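Local coordinates for putative transcriptional regulator protein (Vibrio parahaemolyticus, PDB 3ER6), which probably binds specific DNA sequences as an AraC-type transcription regulator, of which this chain is the DJ-1/PfpI-like domain without the DNA-binding part, at residues I30-A35 with Q41-H46; V175-V180 with H187-G192; G108-A113 with V180-G185. The protein carries 1 engineered substitution. All coordinates share one frame; numbering follows the deposited sequence.

Interaction 1 of 3, residues I30-A35 with Q41-H46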
ATOM      1  N   ILE A  30       8.160  -3.180  -0.377  1.00 24.60           N
ATOM      2  CA  ILE A  30       9.010  -3.191  -1.580  1.00 24.94           C
ATOM      3  C   ILE A  30      10.478  -3.176  -1.147  1.00 24.78           C
ATOM      4  O   ILE A  30      11.276  -3.951  -1.626  1.00 24.82           O
ATOM      5  CB  ILE A  30       8.719  -1.958  -2.542  1.00 26.23           C
ATOM      6  CG1 ILE A  30       7.297  -2.062  -3.129  1.00 27.35           C
ATOM      7  CG2 ILE A  30       9.813  -1.832  -3.735  1.00 26.71           C
ATOM      8  CD1 ILE A  30       6.771  -0.772  -3.744  1.00 27.61           C
ATOM      9  N   LEU A  31      10.861  -2.222  -0.302  1.00 24.97           N
ATOM     10  CA  LEU A  31      12.249  -2.199   0.165  1.00 24.89           C
ATOM     11  C   LEU A  31      12.755  -3.524   0.764  1.00 26.85           C
ATOM     12  O   LEU A  31      13.897  -3.960   0.431  1.00 27.09           O
ATOM     13  CB  LEU A  31      12.482  -1.023   1.117  1.00 24.84           C
ATOM     14  CG  LEU A  31      12.282   0.359   0.420  1.00 28.19           C
ATOM     15  CD1 LEU A  31      12.473   1.441   1.486  1.00 30.87           C
ATOM     16  CD2 LEU A  31      13.163   0.625  -0.873  1.00 30.28           C
ATOM     17  N   GLU A  32      11.990  -4.147   1.684  1.00 25.41           N
ATOM     18  CA  GLU A  32      12.449  -5.434   2.269  1.00 26.31           C
ATOM     19  C   GLU A  32      12.515  -6.584   1.238  1.00 27.36           C
ATOM     20  O   GLU A  32      13.468  -7.421   1.268  1.00 27.81           O
ATOM     21  CB  GLU A  32      11.604  -5.871   3.467  1.00 23.82           C
ATOM     22  CG  GLU A  32      11.771  -4.868   4.617  1.00 27.44           C
ATOM     23  CD  GLU A  32      11.284  -5.424   5.936  1.00 31.62           C
ATOM     24  OE1 GLU A  32      10.712  -6.542   5.947  1.00 28.66           O
ATOM     25  OE2 GLU A  32      11.472  -4.721   6.969  1.00 35.41           O
ATOM     26  N   THR A  33      11.522  -6.642   0.357  1.00 27.48           N
ATOM     27  CA  THR A  33      11.552  -7.612  -0.740  1.00 28.39           C
ATOM     28  C   THR A  33      12.837  -7.507  -1.571  1.00 27.82           C
ATOM     29  O   THR A  33      13.452  -8.503  -1.896  1.00 29.33           O
ATOM     30  CB  THR A  33      10.238  -7.536  -1.614  1.00 28.79           C
ATOM     31  OG1 THR A  33       9.106  -7.754  -0.735  1.00 28.57           O
ATOM     32  CG2 THR A  33      10.252  -8.600  -2.763  1.00 30.09           C
ATOM     33  N   ALA A  34      13.223  -6.285  -1.921  1.00 28.88           N
ATOM     34  CA  ALA A  34      14.462  -6.044  -2.689  1.00 28.19           C
ATOM     35  C   ALA A  34      15.707  -6.439  -1.871  1.00 28.31           C
ATOM     36  O   ALA A  34      16.657  -7.025  -2.415  1.00 27.87           O
ATOM     37  CB  ALA A  34      14.530  -4.588  -3.039  1.00 27.92           C
ATOM     38  N   ALA A  35      15.703  -6.136  -0.585  1.00 27.72           N
ATOM     39  CA  ALA A  35      16.808  -6.572   0.280  1.00 29.23           C
ATOM     40  C   ALA A  35      16.932  -8.123   0.258  1.00 29.31           C
ATOM     41  O   ALA A  35      18.059  -8.695   0.247  1.00 29.62           O
ATOM     42  CB  ALA A  35      16.600  -6.047   1.713  1.00 29.76           C
ATOM     43  N   GLN A  41      21.633  -8.979   4.500  1.00 41.84           N
ATOM     44  CA  GLN A  41      21.223  -9.441   5.800  1.00 43.94           C
ATOM     45  C   GLN A  41      21.090  -8.336   6.865  1.00 43.31           C
ATOM     46  O   GLN A  41      20.546  -8.580   7.935  1.00 43.67           O
ATOM     47  CB  GLN A  41      22.245 -10.469   6.303  1.00 45.19           C
ATOM     48  CG  GLN A  41      21.625 -11.657   6.918  1.00 51.24           C
ATOM     49  CD  GLN A  41      20.867 -12.514   5.901  1.00 59.61           C
ATOM     50  OE1 GLN A  41      20.127 -13.427   6.285  1.00 64.48           O
ATOM     51  NE2 GLN A  41      21.051 -12.233   4.608  1.00 59.56           N
ATOM     52  N   GLY A  42      21.597  -7.141   6.613  1.00 41.87           N
ATOM     53  CA  GLY A  42      21.570  -6.135   7.679  1.00 41.01           C
ATOM     54  C   GLY A  42      20.583  -4.996   7.495  1.00 40.00           C
ATOM     55  O   GLY A  42      20.869  -3.826   7.836  1.00 40.23           O
ATOM     56  N   PHE A  43      19.434  -5.323   6.922  1.00 37.32           N
ATOM     57  CA  PHE A  43      18.471  -4.297   6.540  1.00 36.99           C
ATOM     58  C   PHE A  43      17.439  -4.239   7.659  1.00 37.03           C
ATOM     59  O   PHE A  43      16.849  -5.279   8.004  1.00 35.48           O
ATOM     60  CB  PHE A  43      17.815  -4.683   5.206  1.00 36.27           C
ATOM     61  CG  PHE A  43      17.043  -3.548   4.548  1.00 36.68           C
ATOM     62  CD1 PHE A  43      17.715  -2.493   3.931  1.00 38.68           C
ATOM     63  CD2 PHE A  43      15.669  -3.551   4.537  1.00 36.44           C
ATOM     64  CE1 PHE A  43      17.018  -1.437   3.298  1.00 39.15           C
ATOM     65  CE2 PHE A  43      14.954  -2.515   3.911  1.00 36.95           C
ATOM     66  CZ  PHE A  43      15.639  -1.441   3.315  1.00 37.35           C
ATOM     67  N   MET A  44      17.276  -3.067   8.276  1.00 35.41           N
ATOM     68  CA  MET A  44      16.324  -2.920   9.371  1.00 36.08           C
ATOM     69  C   MET A  44      15.375  -1.767   9.133  1.00 34.39           C
ATOM     70  O   MET A  44      15.800  -0.645   8.800  1.00 33.80           O
ATOM     71  CB  MET A  44      16.966  -2.829  10.769  1.00 36.01           C
ATOM     72  CG  MET A  44      18.426  -2.402  10.871  1.00 45.21           C
ATOM     73  SD  MET A  44      19.185  -2.787  12.528  1.00 58.15           S
ATOM     74  CE  MET A  44      18.151  -4.211  12.918  1.00 51.19           C
ATOM     75  N   THR A  45      14.087  -2.039   9.264  1.00 31.90           N
ATOM     76  CA  THR A  45      13.079  -0.978   9.081  1.00 30.09           C
ATOM     77  C   THR A  45      12.227  -0.765  10.339  1.00 29.16           C
ATOM     78  O   THR A  45      12.053  -1.697  11.156  1.00 28.56           O
ATOM     79  CB  THR A  45      12.151  -1.264   7.867  1.00 30.12           C
ATOM     80  OG1 THR A  45      11.270  -2.329   8.198  1.00 30.41           O
ATOM     81  CG2 THR A  45      12.982  -1.681   6.609  1.00 29.57           C
ATOM     82  N   HIS A  46      11.726   0.455  10.526  1.00 29.29           N
ATOM     83  CA  HIS A  46      10.919   0.769  11.715  1.00 28.80           C
ATOM     84  C   HIS A  46       9.814   1.716  11.348  1.00 28.51           C
ATOM     85  O   HIS A  46      10.095   2.783  10.814  1.00 30.61           O
ATOM     86  CB  HIS A  46      11.778   1.433  12.838  1.00 28.59           C
ATOM     87  CG  HIS A  46      13.070   0.723  13.115  1.00 27.63           C
ATOM     88  ND1 HIS A  46      13.201  -0.196  14.128  1.00 32.15           N
ATOM     89  CD2 HIS A  46      14.281   0.784  12.496  1.00 29.97           C
ATOM     90  CE1 HIS A  46      14.433  -0.673  14.135  1.00 34.82           C
ATOM     91  NE2 HIS A  46      15.114  -0.088  13.160  1.00 34.60           N
TER
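A35 CB sits over one face of the F43 ring, E32 CG comes to the ring's edge near its plane, and L31 CB approaches CZ obliquely. The contact belongs to the first beta-alpha-beta unit of the DJ-1/PfpI-like fold, in which helix 22-37 packs on the sheet and the chain returns antiparallel to it as strand 43-48, the segment axes 9.6 Å apart. A35 CB makes a CH-pi contact, 4.2 Å from the F43 ring centroid. The ring gets there because F43 CG is anti to the backbone N (chi1 -166°), which lays the aromatic group along the helix surface, with CZ 3.9 Å from L31 CB. L9 and V11 of strand 9-14 also touch F43.

One turn back from A35, E32 runs out extended past the ring, its carboxylate plane 84° from the aromatic plane. Its two oxygens have different jobs: OE1 forms a salt bridge to R58 of the second subunit, while OE2 turns to T45. That subunit also packs on T45 through its G59. The threonine donates the bond, T45 OG1 to E32 OE2 at 2.7 Å, meeting the oxygen on its anti side and 23° out of the carboxylate plane.

Interaction 2 of 3, residues V175-V180 with H187-G192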
ATOM      1  N   VAL A 175      10.627   6.058  -7.380  1.00 33.16           N
ATOM      2  CA  VAL A 175      11.489   6.431  -6.253  1.00 31.90           C
ATOM      3  C   VAL A 175      12.064   5.234  -5.505  1.00 30.67           C
ATOM      4  O   VAL A 175      13.264   5.179  -5.207  1.00 29.89           O
ATOM      5  CB  VAL A 175      10.780   7.440  -5.262  1.00 32.62           C
ATOM      6  CG1 VAL A 175      11.494   7.493  -3.973  1.00 33.72           C
ATOM      7  CG2 VAL A 175      10.723   8.870  -5.889  1.00 32.70           C
ATOM      8  N   MET A 176      11.197   4.278  -5.161  1.00 28.35           N
ATOM      9  CA  MET A 176      11.633   3.116  -4.387  1.00 28.87           C
ATOM     10  C   MET A 176      12.737   2.324  -5.160  1.00 29.02           C
ATOM     11  O   MET A 176      13.753   1.911  -4.593  1.00 29.58           O
ATOM     12  CB  MET A 176      10.409   2.244  -4.025  1.00 28.36           C
ATOM     13  CG  MET A 176       9.610   2.776  -2.761  1.00 30.49           C
ATOM     14  SD  MET A 176      10.347   3.663  -1.355  1.00 26.01           S
ATOM     15  CE  MET A 176       9.131   4.964  -1.051  1.00 31.78           C
ATOM     16  N   LEU A 177      12.541   2.163  -6.465  1.00 30.03           N
ATOM     17  CA  LEU A 177      13.546   1.455  -7.290  1.00 31.09           C
ATOM     18  C   LEU A 177      14.845   2.240  -7.435  1.00 30.34           C
ATOM     19  O   LEU A 177      15.921   1.662  -7.500  1.00 29.34           O
ATOM     20  CB  LEU A 177      13.006   1.112  -8.686  1.00 31.21           C
ATOM     21  CG  LEU A 177      11.826   0.146  -8.664  1.00 31.54           C
ATOM     22  CD1 LEU A 177      11.358  -0.044 -10.088  1.00 32.75           C
ATOM     23  CD2 LEU A 177      12.197  -1.208  -8.006  1.00 31.20           C
ATOM     24  N   GLU A 178      14.734   3.557  -7.461  1.00 30.05           N
ATOM     25  CA  GLU A 178      15.918   4.368  -7.476  1.00 32.21           C
ATOM     26  C   GLU A 178      16.751   4.097  -6.245  1.00 30.93           C
ATOM     27  O   GLU A 178      17.928   3.814  -6.363  1.00 31.47           O
ATOM     28  CB  GLU A 178      15.545   5.845  -7.570  1.00 33.09           C
ATOM     29  CG  GLU A 178      16.732   6.712  -7.909  1.00 40.23           C
ATOM     30  CD  GLU A 178      17.331   6.387  -9.293  1.00 49.34           C
ATOM     31  OE1 GLU A 178      18.570   6.413  -9.357  1.00 53.06           O
ATOM     32  OE2 GLU A 178      16.590   6.094 -10.285  1.00 50.27           O
ATOM     33  N   ILE A 179      16.124   4.123  -5.077  1.00 30.63           N
ATOM     34  CA  ILE A 179      16.805   3.870  -3.825  1.00 31.02           C
ATOM     35  C   ILE A 179      17.344   2.433  -3.828  1.00 30.76           C
ATOM     36  O   ILE A 179      18.512   2.190  -3.439  1.00 31.50           O
ATOM     37  CB  ILE A 179      15.822   4.068  -2.649  1.00 32.15           C
ATOM     38  CG1 ILE A 179      15.439   5.548  -2.477  1.00 33.65           C
ATOM     39  CG2 ILE A 179      16.344   3.459  -1.360  1.00 33.94           C
ATOM     40  CD1 ILE A 179      16.565   6.345  -2.270  1.00 38.92           C
ATOM     41  N   VAL A 180      16.523   1.475  -4.304  1.00 29.73           N
ATOM     42  CA  VAL A 180      17.022   0.102  -4.460  1.00 29.33           C
ATOM     43  C   VAL A 180      18.281   0.049  -5.325  1.00 29.12           C
ATOM     44  O   VAL A 180      19.226  -0.611  -4.951  1.00 28.90           O
ATOM     45  CB  VAL A 180      15.952  -0.882  -5.027  1.00 29.19           C
ATOM     46  CG1 VAL A 180      16.592  -2.278  -5.343  1.00 27.99           C
ATOM     47  CG2 VAL A 180      14.877  -1.037  -3.995  1.00 29.63           C
ATOM     48  N   HIS A 187      20.758  -5.175 -10.916  1.00 28.42           N
ATOM     49  CA  HIS A 187      20.027  -6.422 -11.047  1.00 28.80           C
ATOM     50  C   HIS A 187      18.919  -6.467  -9.995  1.00 28.95           C
ATOM     51  O   HIS A 187      17.794  -6.886 -10.280  1.00 30.06           O
ATOM     52  CB  HIS A 187      21.011  -7.617 -10.837  1.00 29.06           C
ATOM     53  CG  HIS A 187      21.654  -8.094 -12.107  1.00 30.52           C
ATOM     54  ND1 HIS A 187      20.982  -8.127 -13.309  1.00 31.04           N
ATOM     55  CD2 HIS A 187      22.920  -8.512 -12.368  1.00 31.78           C
ATOM     56  CE1 HIS A 187      21.802  -8.536 -14.259  1.00 32.15           C
ATOM     57  NE2 HIS A 187      22.973  -8.813 -13.708  1.00 32.46           N
ATOM     58  N   THR A 188      19.269  -6.113  -8.757  1.00 28.28           N
ATOM     59  CA  THR A 188      18.253  -6.022  -7.663  1.00 29.63           C
ATOM     60  C   THR A 188      17.110  -5.055  -8.027  1.00 30.29           C
ATOM     61  O   THR A 188      15.917  -5.361  -7.838  1.00 30.19           O
ATOM     62  CB  THR A 188      18.930  -5.652  -6.328  1.00 30.62           C
ATOM     63  OG1 THR A 188      19.999  -6.586  -6.061  1.00 29.39           O
ATOM     64  CG2 THR A 188      17.943  -5.693  -5.087  1.00 30.09           C
ATOM     65  N   ARG A 189      17.462  -3.891  -8.572  1.00 29.29           N
ATOM     66  CA  ARG A 189      16.455  -2.967  -9.038  1.00 29.65           C
ATOM     67  C   ARG A 189      15.618  -3.639 -10.111  1.00 30.52           C
ATOM     68  O   ARG A 189      14.380  -3.508 -10.132  1.00 30.65           O
ATOM     69  CB  ARG A 189      17.090  -1.679  -9.576  1.00 29.85           C
ATOM     70  CG  ARG A 189      16.048  -0.658 -10.066  1.00 31.18           C
ATOM     71  CD  ARG A 189      16.348  -0.143 -11.508  1.00 42.13           C
ATOM     72  NE  ARG A 189      15.325   0.825 -11.934  1.00 45.70           N
ATOM     73  CZ  ARG A 189      15.311   2.139 -11.617  1.00 46.52           C
ATOM     74  NH1 ARG A 189      16.276   2.698 -10.914  1.00 46.99           N
ATOM     75  NH2 ARG A 189      14.315   2.911 -12.034  1.00 49.70           N
ATOM     76  N   ASN A 190      16.255  -4.344 -11.028  1.00 29.94           N
ATOM     77  CA  ASN A 190      15.478  -4.911 -12.169  1.00 30.60           C
ATOM     78  C   ASN A 190      14.580  -6.015 -11.637  1.00 29.37           C
ATOM     79  O   ASN A 190      13.462  -6.147 -12.108  1.00 29.67           O
ATOM     80  CB  ASN A 190      16.394  -5.473 -13.289  1.00 30.05           C
ATOM     81  CG  ASN A 190      17.129  -4.386 -14.054  1.00 35.33           C
ATOM     82  OD1 ASN A 190      16.801  -3.198 -13.934  1.00 35.84           O
ATOM     83  ND2 ASN A 190      18.176  -4.774 -14.782  1.00 34.44           N
ATOM     84  N   LEU A 191      15.055  -6.793 -10.654  1.00 29.04           N
ATOM     85  CA  LEU A 191      14.218  -7.839 -10.021  1.00 30.83           C
ATOM     86  C   LEU A 191      13.033  -7.190  -9.327  1.00 32.55           C
ATOM     87  O   LEU A 191      11.890  -7.651  -9.444  1.00 34.08           O
ATOM     88  CB  LEU A 191      15.021  -8.693  -9.015  1.00 28.66           C
ATOM     89  CG  LEU A 191      15.949  -9.767  -9.675  1.00 31.82           C
ATOM     90  CD1 LEU A 191      17.161 -10.067  -8.856  1.00 32.35           C
ATOM     91  CD2 LEU A 191      15.160 -11.054 -10.053  1.00 35.62           C
ATOM     92  N   GLY A 192      13.315  -6.097  -8.592  1.00 32.71           N
ATOM     93  CA  GLY A 192      12.275  -5.228  -8.005  1.00 33.66           C
ATOM     94  C   GLY A 192      11.246  -4.759  -9.026  1.00 34.06           C
ATOM     95  O   GLY A 192      10.040  -4.924  -8.845  1.00 35.05           O
TER
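Two successive helices, joined by a tight turn, run nearly antiparallel here, their segment axes 8.8 Å apart and at 154°, with V180 and R189 the closest pair of CA atoms. R189 carries much of the contact. Its CG, anti to the backbone N (chi1 -179°), lies 3.5 Å from L177 O; the bend at chi2 then carries the guanidinium over L177, whose CB sits 3.8 Å above the guanidinium plane, over its centre. At the edge of the same group, in its plane, lies E178 OE2; the bond from R189 NH1 to it is nearly straight (169°) but weak at 3.5 Å. The stronger partner of NH1 is E181, one turn further along, so the arginine bridges two acidic side chains of the facing helix.

Away from these charges the contact is apolar. L177 CD2 rests on the backbone of G192, 3.8 Å from its C atom; with no side chain on the glycine, the leucine methyl comes right up to the main chain. V180 CG1 meets T188 CG2 at 3.7 Å, the two side chains crossing at about a right angle. The helix pair lies against helix 22-37 through V180 on L31 and A34, while V175 and M176, on another side of helix 173-184, pack on V112 of strand 110-114, and V175 also meets Y164 of strand 163-166.

Interaction 3 of 3, residues G108-A113 with V180-G185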
ATOM      1  N   GLY A 108      22.555  14.222   6.457  1.00 37.28           N
ATOM      2  CA  GLY A 108      22.781  13.403   5.269  1.00 37.33           C
ATOM      3  C   GLY A 108      21.866  12.198   5.050  1.00 35.72           C
ATOM      4  O   GLY A 108      22.077  11.422   4.109  1.00 34.46           O
ATOM      5  N   SER A 109      20.850  12.036   5.896  1.00 34.48           N
ATOM      6  CA  SER A 109      19.830  10.985   5.667  1.00 32.75           C
ATOM      7  C   SER A 109      19.192  11.188   4.301  1.00 32.92           C
ATOM      8  O   SER A 109      18.965  12.331   3.898  1.00 31.09           O
ATOM      9  CB  SER A 109      18.714  11.085   6.760  1.00 33.15           C
ATOM     10  OG  SER A 109      19.249  10.647   8.012  1.00 34.05           O
ATOM     11  N   LYS A 110      18.885  10.121   3.560  1.00 32.30           N
ATOM     12  CA  LYS A 110      17.969  10.310   2.431  1.00 33.53           C
ATOM     13  C   LYS A 110      16.564  10.567   2.974  1.00 33.00           C
ATOM     14  O   LYS A 110      16.156   9.890   3.931  1.00 32.72           O
ATOM     15  CB  LYS A 110      17.953   9.117   1.471  1.00 34.07           C
ATOM     16  CG  LYS A 110      19.282   8.885   0.763  1.00 38.21           C
ATOM     17  CD  LYS A 110      19.184   7.595  -0.088  1.00 41.50           C
ATOM     18  CE  LYS A 110      20.503   7.289  -0.753  1.00 41.46           C
ATOM     19  NZ  LYS A 110      20.954   8.498  -1.468  1.00 41.81           N
ATOM     20  N   ILE A 111      15.846  11.562   2.416  1.00 31.39           N
ATOM     21  CA  ILE A 111      14.495  11.913   2.867  1.00 31.11           C
ATOM     22  C   ILE A 111      13.526  11.598   1.729  1.00 31.30           C
ATOM     23  O   ILE A 111      13.565  12.198   0.626  1.00 32.46           O
ATOM     24  CB  ILE A 111      14.343  13.409   3.266  1.00 31.96           C
ATOM     25  CG1 ILE A 111      15.494  13.918   4.161  1.00 29.22           C
ATOM     26  CG2 ILE A 111      12.950  13.727   3.884  1.00 30.16           C
ATOM     27  CD1 ILE A 111      15.613  13.171   5.572  1.00 32.89           C
ATOM     28  N   VAL A 112      12.614  10.668   1.977  1.00 30.19           N
ATOM     29  CA  VAL A 112      11.704  10.217   0.917  1.00 29.52           C
ATOM     30  C   VAL A 112      10.311  10.622   1.371  1.00 30.65           C
ATOM     31  O   VAL A 112       9.856  10.181   2.437  1.00 30.98           O
ATOM     32  CB  VAL A 112      11.727   8.653   0.757  1.00 29.37           C
ATOM     33  CG1 VAL A 112      10.751   8.253  -0.373  1.00 30.65           C
ATOM     34  CG2 VAL A 112      13.171   8.097   0.484  1.00 29.29           C
ATOM     35  N   ALA A 113       9.641  11.475   0.607  1.00 29.42           N
ATOM     36  CA  ALA A 113       8.356  12.015   1.012  1.00 29.89           C
ATOM     37  C   ALA A 113       7.353  11.552  -0.025  1.00 30.25           C
ATOM     38  O   ALA A 113       7.593  11.734  -1.231  1.00 29.12           O
ATOM     39  CB  ALA A 113       8.382  13.574   1.056  1.00 28.59           C
ATOM     40  N   VAL A 180      16.523   1.475  -4.304  1.00 29.73           N
ATOM     41  CA  VAL A 180      17.022   0.102  -4.460  1.00 29.33           C
ATOM     42  C   VAL A 180      18.281   0.049  -5.325  1.00 29.12           C
ATOM     43  O   VAL A 180      19.226  -0.611  -4.951  1.00 28.90           O
ATOM     44  CB  VAL A 180      15.952  -0.882  -5.027  1.00 29.19           C
ATOM     45  CG1 VAL A 180      16.592  -2.278  -5.343  1.00 27.99           C
ATOM     46  CG2 VAL A 180      14.877  -1.037  -3.995  1.00 29.63           C
ATOM     47  N   GLU A 181      18.308   0.744  -6.469  1.00 29.47           N
ATOM     48  CA  GLU A 181      19.495   0.654  -7.313  1.00 30.16           C
ATOM     49  C   GLU A 181      20.726   1.256  -6.597  1.00 30.54           C
ATOM     50  O   GLU A 181      21.802   0.690  -6.620  1.00 29.94           O
ATOM     51  CB  GLU A 181      19.249   1.322  -8.669  1.00 31.17           C
ATOM     52  CG  GLU A 181      20.449   1.221  -9.526  1.00 32.15           C
ATOM     53  CD  GLU A 181      20.198   1.705 -10.932  1.00 40.44           C
ATOM     54  OE1 GLU A 181      19.020   1.877 -11.320  1.00 41.77           O
ATOM     55  OE2 GLU A 181      21.202   1.904 -11.633  1.00 44.49           O
ATOM     56  N   GLU A 182      20.530   2.374  -5.929  1.00 32.86           N
ATOM     57  CA  GLU A 182      21.608   3.008  -5.139  1.00 34.39           C
ATOM     58  C   GLU A 182      22.262   2.093  -4.139  1.00 34.09           C
ATOM     59  O   GLU A 182      23.491   2.077  -4.056  1.00 33.72           O
ATOM     60  CB  GLU A 182      21.085   4.245  -4.416  1.00 35.58           C
ATOM     61  CG  GLU A 182      20.777   5.319  -5.398  1.00 39.75           C
ATOM     62  CD  GLU A 182      20.576   6.676  -4.745  1.00 49.12           C
ATOM     63  OE1 GLU A 182      21.519   7.126  -4.019  1.00 47.86           O
ATOM     64  OE2 GLU A 182      19.486   7.276  -4.999  1.00 45.29           O
ATOM     65  N   TYR A 183      21.472   1.337  -3.368  1.00 32.37           N
ATOM     66  CA  TYR A 183      22.075   0.500  -2.323  1.00 32.68           C
ATOM     67  C   TYR A 183      22.463  -0.883  -2.755  1.00 33.27           C
ATOM     68  O   TYR A 183      23.433  -1.435  -2.215  1.00 33.74           O
ATOM     69  CB  TYR A 183      21.130   0.394  -1.130  1.00 32.80           C
ATOM     70  CG  TYR A 183      21.050   1.694  -0.366  1.00 32.93           C
ATOM     71  CD1 TYR A 183      22.078   2.064   0.515  1.00 37.68           C
ATOM     72  CD2 TYR A 183      19.977   2.543  -0.523  1.00 32.29           C
ATOM     73  CE1 TYR A 183      22.018   3.251   1.220  1.00 38.12           C
ATOM     74  CE2 TYR A 183      19.899   3.765   0.188  1.00 37.89           C
ATOM     75  CZ  TYR A 183      20.937   4.111   1.054  1.00 38.29           C
ATOM     76  OH  TYR A 183      20.885   5.296   1.781  1.00 35.54           O
ATOM     77  N   PHE A 184      21.680  -1.452  -3.688  1.00 31.77           N
ATOM     78  CA  PHE A 184      21.791  -2.857  -4.033  1.00 32.62           C
ATOM     79  C   PHE A 184      22.217  -3.116  -5.491  1.00 32.32           C
ATOM     80  O   PHE A 184      22.585  -4.239  -5.840  1.00 34.11           O
ATOM     81  CB  PHE A 184      20.474  -3.607  -3.733  1.00 32.43           C
ATOM     82  CG  PHE A 184      20.040  -3.521  -2.311  1.00 34.33           C
ATOM     83  CD1 PHE A 184      20.871  -3.986  -1.289  1.00 35.27           C
ATOM     84  CD2 PHE A 184      18.805  -2.989  -1.973  1.00 35.10           C
ATOM     85  CE1 PHE A 184      20.485  -3.911   0.038  1.00 36.67           C
ATOM     86  CE2 PHE A 184      18.410  -2.923  -0.634  1.00 33.84           C
ATOM     87  CZ  PHE A 184      19.242  -3.380   0.369  1.00 33.39           C
ATOM     88  N   GLY A 185      22.144  -2.109  -6.351  1.00 31.98           N
ATOM     89  CA  GLY A 185      22.597  -2.273  -7.711  1.00 32.16           C
ATOM     90  C   GLY A 185      21.515  -2.584  -8.735  1.00 31.65           C
ATOM     91  O   GLY A 185      20.321  -2.761  -8.399  1.00 31.49           O
TER
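Helix 173-184 lies against the central sheet of the DJ-1/PfpI-like domain, and this contact ties its last turn to the start of strand 110-114, one of the parallel strands of that sheet. It is a surface contact made by three side chains, with the two backbones well apart: the nearest CA atoms, of K110 and E182, are 11.1 Å from each other. K110 and E182 share the gap, each reaching out from its own backbone. The lysine chain is extended through chi3, and the bend at chi4 (-52°) turns the ammonium off the line of the chain to the end of the E182 side chain, where NZ donates to OE1 at 3.0 Å in a salt bridge. The lysine and the glutamate come from opposite directions, and NZ meets the oxygen from above the carboxylate plane, 35° out of it.

Neither charged group depends on the other alone. K110 NZ also bonds to Y164 OH and N162 OD1, while E182 OE2 bonds to that same Y164 hydroxyl. The tyrosine on strand 163-166 therefore joins both members of the ion pair, and the several bonds restrict how the ammonium can sit; the nearby positive charge would probably favour the ionised carboxylate.

The methylenes of K110 have a neighbour of their own. Y183 points toward the strand, and lysine and tyrosine slide past each other in opposite directions, so that the aliphatic chain runs alongside the outer end of the phenol. The approach to the ring is oblique, with K110 CE 3.7 Å from Y183 CE2. N76 and I77 also pack on the tyrosine, and I179, one turn earlier in the helix, touches K110. The phenol oxygen comes in beside the methylenes: Y183 OH lies 3.2 Å from K110 CE and 3.4 Å from K110 CD.

Helix 173-184 connects the three contacts. Interactions 2 and 3 share V180 and use successive parts of that helix, their centres about 10 Å apart. A salt bridge joins them, R189 NH1 to E181 OE1 at 2.9 Å, and I179 CD1 packs 3.6 Å from K110 CD. Interaction 1, its centre about 12 Å from each of the others, meets the helix from its neighbour 22-37: A34 CB lies 3.7 Å from V180 CG2. F184 CZ reaches both members of the helix-strand pair, 4.0 Å from A35 CB and from F43 CD1. Interactions 1 and 3 involve strands of the same sheet, while among the three only interaction 1 touches the second subunit.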